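Local coordinates for protein transport protein HOFQ (Aggregatibacter actinomycetemcomitans, PDB 2Y3M) that binds DNA through its extra-membranous domains and, as a secretin of the competence system, probably serves DNA uptake across the outer membrane, at residues 156-159 and 160-163; 56-59 and 60-64; 119-122 and 123-126. All coordinates share one frame; numbering follows the deposited sequence.

Contact 1. Residues 156-159 and 160-163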
loop_
_atom_site.group_PDB
_atom_site.type_symbol
_atom_site.label_atom_id
_atom_site.label_comp_id
_atom_site.label_asym_id
_atom_site.label_seq_id
_atom_site.Cartn_x
_atom_site.Cartn_y
_atom_site.Cartn_z
ATOM N N VAL B 156 37.738 -13.114 -3.955
ATOM C CA VAL B 156 37.426 -11.867 -4.651
ATOM C C VAL B 156 37.951 -11.923 -6.088
ATOM O O VAL B 156 37.216 -11.624 -7.033
ATOM C CB VAL B 156 37.987 -10.610 -3.911
ATOM C CG1 VAL B 156 37.862 -9.351 -4.779
ATOM C CG2 VAL B 156 37.281 -10.409 -2.574
ATOM N N ARG B 157 39.214 -12.326 -6.230
ATOM C CA ARG B 157 39.913 -12.406 -7.514
ATOM C C ARG B 157 39.163 -13.224 -8.573
ATOM O O ARG B 157 38.912 -12.741 -9.675
ATOM C CB ARG B 157 41.320 -12.990 -7.304
ATOM C CG ARG B 157 42.123 -13.141 -8.578
ATOM C CD ARG B 157 43.283 -14.111 -8.402
ATOM N NE ARG B 157 44.122 -14.204 -9.601
ATOM C CZ ARG B 157 43.945 -15.086 -10.585
ATOM N NH1 ARG B 157 42.951 -15.967 -10.526
ATOM N NH2 ARG B 157 44.766 -15.090 -11.631
ATOM N N ASN B 158 38.821 -14.464 -8.233
ATOM C CA ASN B 158 38.185 -15.378 -9.174
ATOM C C ASN B 158 36.725 -15.044 -9.496
ATOM O O ASN B 158 36.257 -15.303 -10.605
ATOM C CB ASN B 158 38.307 -16.814 -8.676
ATOM C CG ASN B 158 39.748 -17.263 -8.557
ATOM O OD1 ASN B 158 40.626 -16.784 -9.285
ATOM N ND2 ASN B 158 40.002 -18.189 -7.636
ATOM N N ILE B 159 36.015 -14.476 -8.529
ATOM C CA ILE B 159 34.626 -14.093 -8.749
ATOM C C ILE B 159 34.572 -12.833 -9.599
ATOM O O ILE B 159 33.732 -12.717 -10.491
ATOM C CB ILE B 159 33.860 -13.936 -7.430
ATOM C CG1 ILE B 159 33.705 -15.303 -6.769
ATOM C CG2 ILE B 159 32.483 -13.309 -7.665
ATOM C CD1 ILE B 159 33.447 -15.231 -5.301
ATOM N N LYS B 160 35.495 -11.910 -9.341
ATOM C CA LYS B 160 35.678 -10.736 -10.182
ATOM C C LYS B 160 35.948 -11.174 -11.625
ATOM O O LYS B 160 35.409 -10.598 -12.569
ATOM C CB LYS B 160 36.818 -9.867 -9.637
ATOM C CG LYS B 160 37.023 -8.542 -10.341
ATOM C CD LYS B 160 37.999 -7.656 -9.577
ATOM C CE LYS B 160 38.528 -6.551 -10.470
ATOM N NZ LYS B 160 39.303 -5.540 -9.707
ATOM N N LYS B 161 36.767 -12.206 -11.791
ATOM C CA LYS B 161 37.024 -12.750 -13.116
ATOM C C LYS B 161 35.767 -13.386 -13.711
ATOM O O LYS B 161 35.437 -13.147 -14.869
ATOM C CB LYS B 161 38.199 -13.734 -13.092
ATOM C CG LYS B 161 39.565 -13.048 -13.015
ATOM C CD LYS B 161 40.704 -14.052 -12.825
ATOM C CE LYS B 161 41.150 -14.664 -14.140
ATOM N NZ LYS B 161 41.884 -13.677 -14.995
ATOM N N LEU B 162 35.058 -14.174 -12.911
ATOM C CA LEU B 162 33.823 -14.816 -13.369
ATOM C C LEU B 162 32.750 -13.792 -13.779
ATOM O O LEU B 162 32.063 -13.973 -14.789
ATOM C CB LEU B 162 33.296 -15.764 -12.296
ATOM C CG LEU B 162 32.151 -16.736 -12.591
ATOM C CD1 LEU B 162 32.269 -17.446 -13.939
ATOM C CD2 LEU B 162 32.072 -17.740 -11.450
ATOM N N ILE B 163 32.636 -12.711 -13.008
ATOM C CA ILE B 163 31.650 -11.669 -13.273
ATOM C C ILE B 163 31.938 -10.959 -14.590
ATOM O O ILE B 163 31.018 -10.676 -15.359
ATOM C CB ILE B 163 31.563 -10.660 -12.109
ATOM C CG1 ILE B 163 30.842 -11.306 -10.923
ATOM C CG2 ILE B 163 30.848 -9.377 -12.544
ATOM C CD1 ILE B 163 31.052 -10.598 -9.608
#
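The guanidinium of R157 is overlapped by the aliphatic chain of K161, one helical turn on. K161 CD sits over one face, 3.7 Å from R157 NH1 and offset toward the rim of the group. The two side chains run side by side and point the same way. R157 CG lies anti to the backbone N (chi1 179°), beside the carbonyl carbon, and the extended chain beyond it carries the guanidinium alongside K161. K161 bends at chi3 and chi4, and its NZ ends 4.6 Å from R157 NH2. The two like charges therefore lie close without touching, which would be expected to cost some electrostatic energy. At its edge, in plane, the guanidinium gives NH1 to N158 OD1 at 2.8 Å. The amide oxygen thus holds the group on one side while K161 covers part of a face. On the other flank of the helix, I159 CG2 meets I163 CD1 at 3.6 Å, with the two branched chains set at a slant. I163 CG1 also packs on I159 O, the carbonyl that accepts I163 N at 2.7 Å. Polar and apolar contacts thus divide between two flanks of one amphipathic helix. The charged flank is largely exposed. The apolar flank is buried: I159 lies on I149 of strand 146-151 and on L131 and L132, and I163 on I110 of strand 106-111 and on V120 and L124 of helix 117-125.

Contact 2. Residues 56-59 and 60-64; sequences RSVA and KIKQL
Four i to i+4 backbone bonds run from 56-59 to 60-63 in the C-terminal part of helix 51-63, from K60 N to R56 O at 2.9 Å to a bent last one, Q63 N to A59 O (137°). Beside them, V58 and K62 lie alongside each other and point the same way. V58 CG1 touches K62 CE at 3.8 Å. CG1 is anti to the V58 backbone N (chi1 171°), which turns this methyl along the helix toward the lysine. Beyond CE the lysine leaves the helix: NZ forms a salt bridge with D65 of the second subunit. On another side, A59 CB meets Q63 OE1 at 3.8 Å. I61 folds back over the turn, with CG1 3.3 Å from S57 O. The buried V58 and I61 pack this helix on strand 42-48, and I61 also meets L21 of helix 18-26. R56 and K60 bring like charges near each other, NE to NZ 4.9 Å. The chemistry is thus mostly backbone bonding and aliphatic packing. S57 OG is satisfied inside the chain by T30 OG1. For K62 this implies that the methylene chain rests on V58 while its charge joins this helix to the neighbouring subunit.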
loop_
_atom_site.group_PDB
_atom_site.type_symbol
_atom_site.label_atom_id
_atom_site.label_comp_id
_atom_site.label_asym_id
_atom_site.label_seq_id
_atom_site.Cartn_x
_atom_site.Cartn_y
_atom_site.Cartn_z
ATOM N N ARG B 56 -12.226 7.950 -6.809
ATOM C CA ARG B 56 -10.997 8.039 -7.594
ATOM C C ARG B 56 -9.804 8.411 -6.718
ATOM O O ARG B 56 -8.708 7.887 -6.913
ATOM C CB ARG B 56 -11.158 9.016 -8.760
ATOM C CG ARG B 56 -11.824 8.384 -9.973
ATOM C CD ARG B 56 -12.523 9.403 -10.862
ATOM N NE ARG B 56 -11.589 10.331 -11.495
ATOM C CZ ARG B 56 -11.820 10.964 -12.640
ATOM N NH1 ARG B 56 -12.954 10.763 -13.305
ATOM N NH2 ARG B 56 -10.907 11.790 -13.133
ATOM N N SER B 57 -10.030 9.304 -5.754
ATOM C CA SER B 57 -9.014 9.661 -4.770
ATOM C C SER B 57 -8.611 8.437 -3.962
ATOM O O SER B 57 -7.431 8.225 -3.712
ATOM C CB SER B 57 -9.515 10.763 -3.831
ATOM O OG SER B 57 -9.503 12.029 -4.460
ATOM N N VAL B 58 -9.602 7.639 -3.566
ATOM C CA VAL B 58 -9.383 6.426 -2.781
ATOM C C VAL B 58 -8.564 5.417 -3.579
ATOM O O VAL B 58 -7.544 4.920 -3.095
ATOM C CB VAL B 58 -10.724 5.814 -2.293
ATOM C CG1 VAL B 58 -10.519 4.429 -1.673
ATOM C CG2 VAL B 58 -11.378 6.739 -1.288
ATOM N N ALA B 59 -9.009 5.148 -4.806
ATOM C CA ALA B 59 -8.305 4.272 -5.734
ATOM C C ALA B 59 -6.848 4.682 -5.917
ATOM O O ALA B 59 -5.960 3.829 -5.877
ATOM C CB ALA B 59 -9.023 4.227 -7.083
ATOM N N LYS B 60 -6.608 5.980 -6.115
ATOM C CA LYS B 60 -5.251 6.493 -6.345
ATOM C C LYS B 60 -4.350 6.283 -5.131
ATOM O O LYS B 60 -3.180 5.923 -5.283
ATOM C CB LYS B 60 -5.260 7.973 -6.747
ATOM C CG LYS B 60 -5.955 8.274 -8.069
ATOM C CD LYS B 60 -5.117 7.899 -9.284
ATOM C CE LYS B 60 -5.996 7.683 -10.514
ATOM N NZ LYS B 60 -6.934 8.818 -10.782
ATOM N N ILE B 61 -4.897 6.509 -3.937
ATOM C CA ILE B 61 -4.169 6.263 -2.687
ATOM C C ILE B 61 -3.846 4.771 -2.515
ATOM O O ILE B 61 -2.751 4.417 -2.078
ATOM C CB ILE B 61 -4.934 6.820 -1.460
ATOM C CG1 ILE B 61 -4.954 8.349 -1.513
ATOM C CG2 ILE B 61 -4.297 6.351 -0.149
ATOM C CD1 ILE B 61 -5.978 8.991 -0.609
ATOM N N LYS B 62 -4.801 3.916 -2.883
ATOM C CA LYS B 62 -4.625 2.464 -2.840
ATOM C C LYS B 62 -3.550 1.987 -3.819
ATOM O O LYS B 62 -2.852 1.017 -3.542
ATOM C CB LYS B 62 -5.952 1.748 -3.115
ATOM C CG LYS B 62 -6.906 1.719 -1.928
ATOM C CD LYS B 62 -8.228 1.043 -2.291
ATOM C CE LYS B 62 -9.169 0.935 -1.091
ATOM N NZ LYS B 62 -8.863 -0.233 -0.216
ATOM N N GLN B 63 -3.422 2.684 -4.947
ATOM C CA GLN B 63 -2.444 2.349 -5.990
ATOM C C GLN B 63 -1.003 2.743 -5.641
ATOM O O GLN B 63 -0.063 2.263 -6.277
ATOM C CB GLN B 63 -2.839 2.994 -7.323
ATOM C CG GLN B 63 -3.985 2.299 -8.046
ATOM C CD GLN B 63 -4.675 3.194 -9.071
ATOM O OE1 GLN B 63 -5.902 3.309 -9.084
ATOM N NE2 GLN B 63 -3.887 3.836 -9.929
ATOM N N LEU B 64 -0.834 3.617 -4.650
ATOM C CA LEU B 64 0.494 4.099 -4.259
ATOM C C LEU B 64 1.367 2.982 -3.713
ATOM O O LEU B 64 0.948 2.237 -2.824
ATOM C CB LEU B 64 0.399 5.207 -3.203
ATOM C CG LEU B 64 -0.192 6.572 -3.565
ATOM C CD1 LEU B 64 -0.276 7.447 -2.315
ATOM C CD2 LEU B 64 0.602 7.272 -4.666
#

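Contact 3. Residues 119-122 and 123-126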
loop_
_atom_site.group_PDB
_atom_site.type_symbol
_atom_site.label_atom_id
_atom_site.label_comp_id
_atom_site.label_asym_id
_atom_site.label_seq_id
_atom_site.Cartn_x
_atom_site.Cartn_y
_atom_site.Cartn_z
ATOM N N GLU B 119 20.852 -10.993 -12.464
ATOM C CA GLU B 119 21.037 -12.130 -13.371
ATOM C C GLU B 119 22.413 -12.781 -13.199
ATOM O O GLU B 119 22.525 -14.011 -13.183
ATOM C CB GLU B 119 20.802 -11.730 -14.834
ATOM C CG GLU B 119 19.398 -11.195 -15.140
ATOM C CD GLU B 119 18.286 -12.218 -14.924
ATOM O OE1 GLU B 119 18.550 -13.445 -14.986
ATOM O OE2 GLU B 119 17.132 -11.789 -14.699
ATOM N N VAL B 120 23.446 -11.952 -13.058
ATOM C CA VAL B 120 24.799 -12.426 -12.761
ATOM C C VAL B 120 24.795 -13.236 -11.464
ATOM O O VAL B 120 25.341 -14.342 -11.416
ATOM C CB VAL B 120 25.806 -11.260 -12.655
ATOM C CG1 VAL B 120 27.198 -11.760 -12.266
ATOM C CG2 VAL B 120 25.875 -10.500 -13.964
ATOM N N MET B 121 24.149 -12.688 -10.435
ATOM C CA MET B 121 24.030 -13.349 -9.137
ATOM C C MET B 121 23.294 -14.686 -9.187
ATOM O O MET B 121 23.667 -15.616 -8.483
ATOM C CB MET B 121 23.392 -12.417 -8.103
ATOM C CG MET B 121 24.341 -11.331 -7.613
ATOM S SD MET B 121 25.827 -11.977 -6.803
ATOM C CE MET B 121 25.183 -12.453 -5.204
ATOM N N LYS B 122 22.260 -14.783 -10.017
ATOM C CA LYS B 122 21.568 -16.056 -10.215
ATOM C C LYS B 122 22.488 -17.081 -10.869
ATOM O O LYS B 122 22.510 -18.245 -10.480
ATOM C CB LYS B 122 20.310 -15.873 -11.063
ATOM C CG LYS B 122 19.182 -15.158 -10.357
ATOM C CD LYS B 122 18.011 -14.983 -11.294
ATOM C CE LYS B 122 17.285 -13.689 -11.012
ATOM N NZ LYS B 122 16.258 -13.408 -12.055
ATOM N N SER B 123 23.242 -16.635 -11.866
ATOM C CA SER B 123 24.223 -17.483 -12.540
ATOM C C SER B 123 25.324 -17.931 -11.570
ATOM O O SER B 123 25.631 -19.119 -11.489
ATOM C CB SER B 123 24.818 -16.745 -13.744
ATOM O OG SER B 123 25.732 -17.569 -14.443
ATOM N N LEU B 124 25.890 -16.980 -10.826
ATOM C CA LEU B 124 26.960 -17.262 -9.860
ATOM C C LEU B 124 26.538 -18.195 -8.724
ATOM O O LEU B 124 27.319 -19.044 -8.300
ATOM C CB LEU B 124 27.501 -15.970 -9.245
ATOM C CG LEU B 124 28.209 -14.902 -10.083
ATOM C CD1 LEU B 124 28.488 -13.681 -9.222
ATOM C CD2 LEU B 124 29.490 -15.427 -10.674
ATOM N N THR B 125 25.318 -18.018 -8.223
ATOM C CA THR B 125 24.844 -18.772 -7.063
ATOM C C THR B 125 24.064 -20.012 -7.466
ATOM O O THR B 125 23.792 -20.870 -6.624
ATOM C CB THR B 125 23.978 -17.912 -6.122
ATOM O OG1 THR B 125 22.887 -17.346 -6.858
ATOM C CG2 THR B 125 24.810 -16.801 -5.497
ATOM N N GLY B 126 23.710 -20.096 -8.752
ATOM C CA GLY B 126 23.112 -21.300 -9.341
ATOM C C GLY B 126 24.105 -22.448 -9.348
ATOM O O GLY B 126 25.318 -22.230 -9.428
#
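T125 and M121 meet in the last turn of an alpha helix, 117-125, where a threonine hydroxyl folds back on a backbone carbonyl. This helix belongs to the part of the chain assigned to the secretin short domain, and the extra-membranous domains share a fold with type I KH domains. M121 O accepts twice from T125. T125 N gives one bond to M121 O, at 2.9 Å. T125 OG1 gives the second bond to M121 O, at a modelled 2.5 Å. That value is very short and its exact length is doubtful. The hydroxyl reaches the carbonyl because OG1 stands between the backbone N and the carbonyl carbon (chi1 56°). Upstream, E119 O takes S123 N at 3.0 Å, and V120 O takes L124 N at 2.8 Å. The final link is weak: G126 N approaches K122 O at an N-H...O angle of only 129°, as the chain leaves helical geometry. K122 NZ is shared by two carboxylates. It forms a salt bridge with E119 OE2 at 3.2 Å, coming from above the carboxylate plane, and another with D52 of the second subunit. E119 may thus steady the lysine that reaches the dimer partner. The apolar side turns inward, toward L147 of strand 146-151, Y74 of strand 67-76 and L162 of helix 153-166. There V120 and L124 lie side by side, and M121 slants across L124. L124 CD1 touches both V120 CG1, at 3.8 Å, and M121 SD, at 4.0 Å.

Along the chain, contact 2 comes first, then contact 3, then contact 1. They lie in series, and none nests in or crosses another. Each is local, about two turns of one helix, and closes no long loop. Contact 2 belongs to helix 51-63, which packs against helix 18-26 and strand 42-48. It lies on the opposite side of the chain's centre from the other two, its centre about 46 Å from that of contact 1. Between contacts 3 and 1 the chain forms strands 137-141 and 146-151. It then returns as helix 153-166, so that 160-163 packs on helix 117-125. Contacts 2 and 3 each send a lysine to the second subunit.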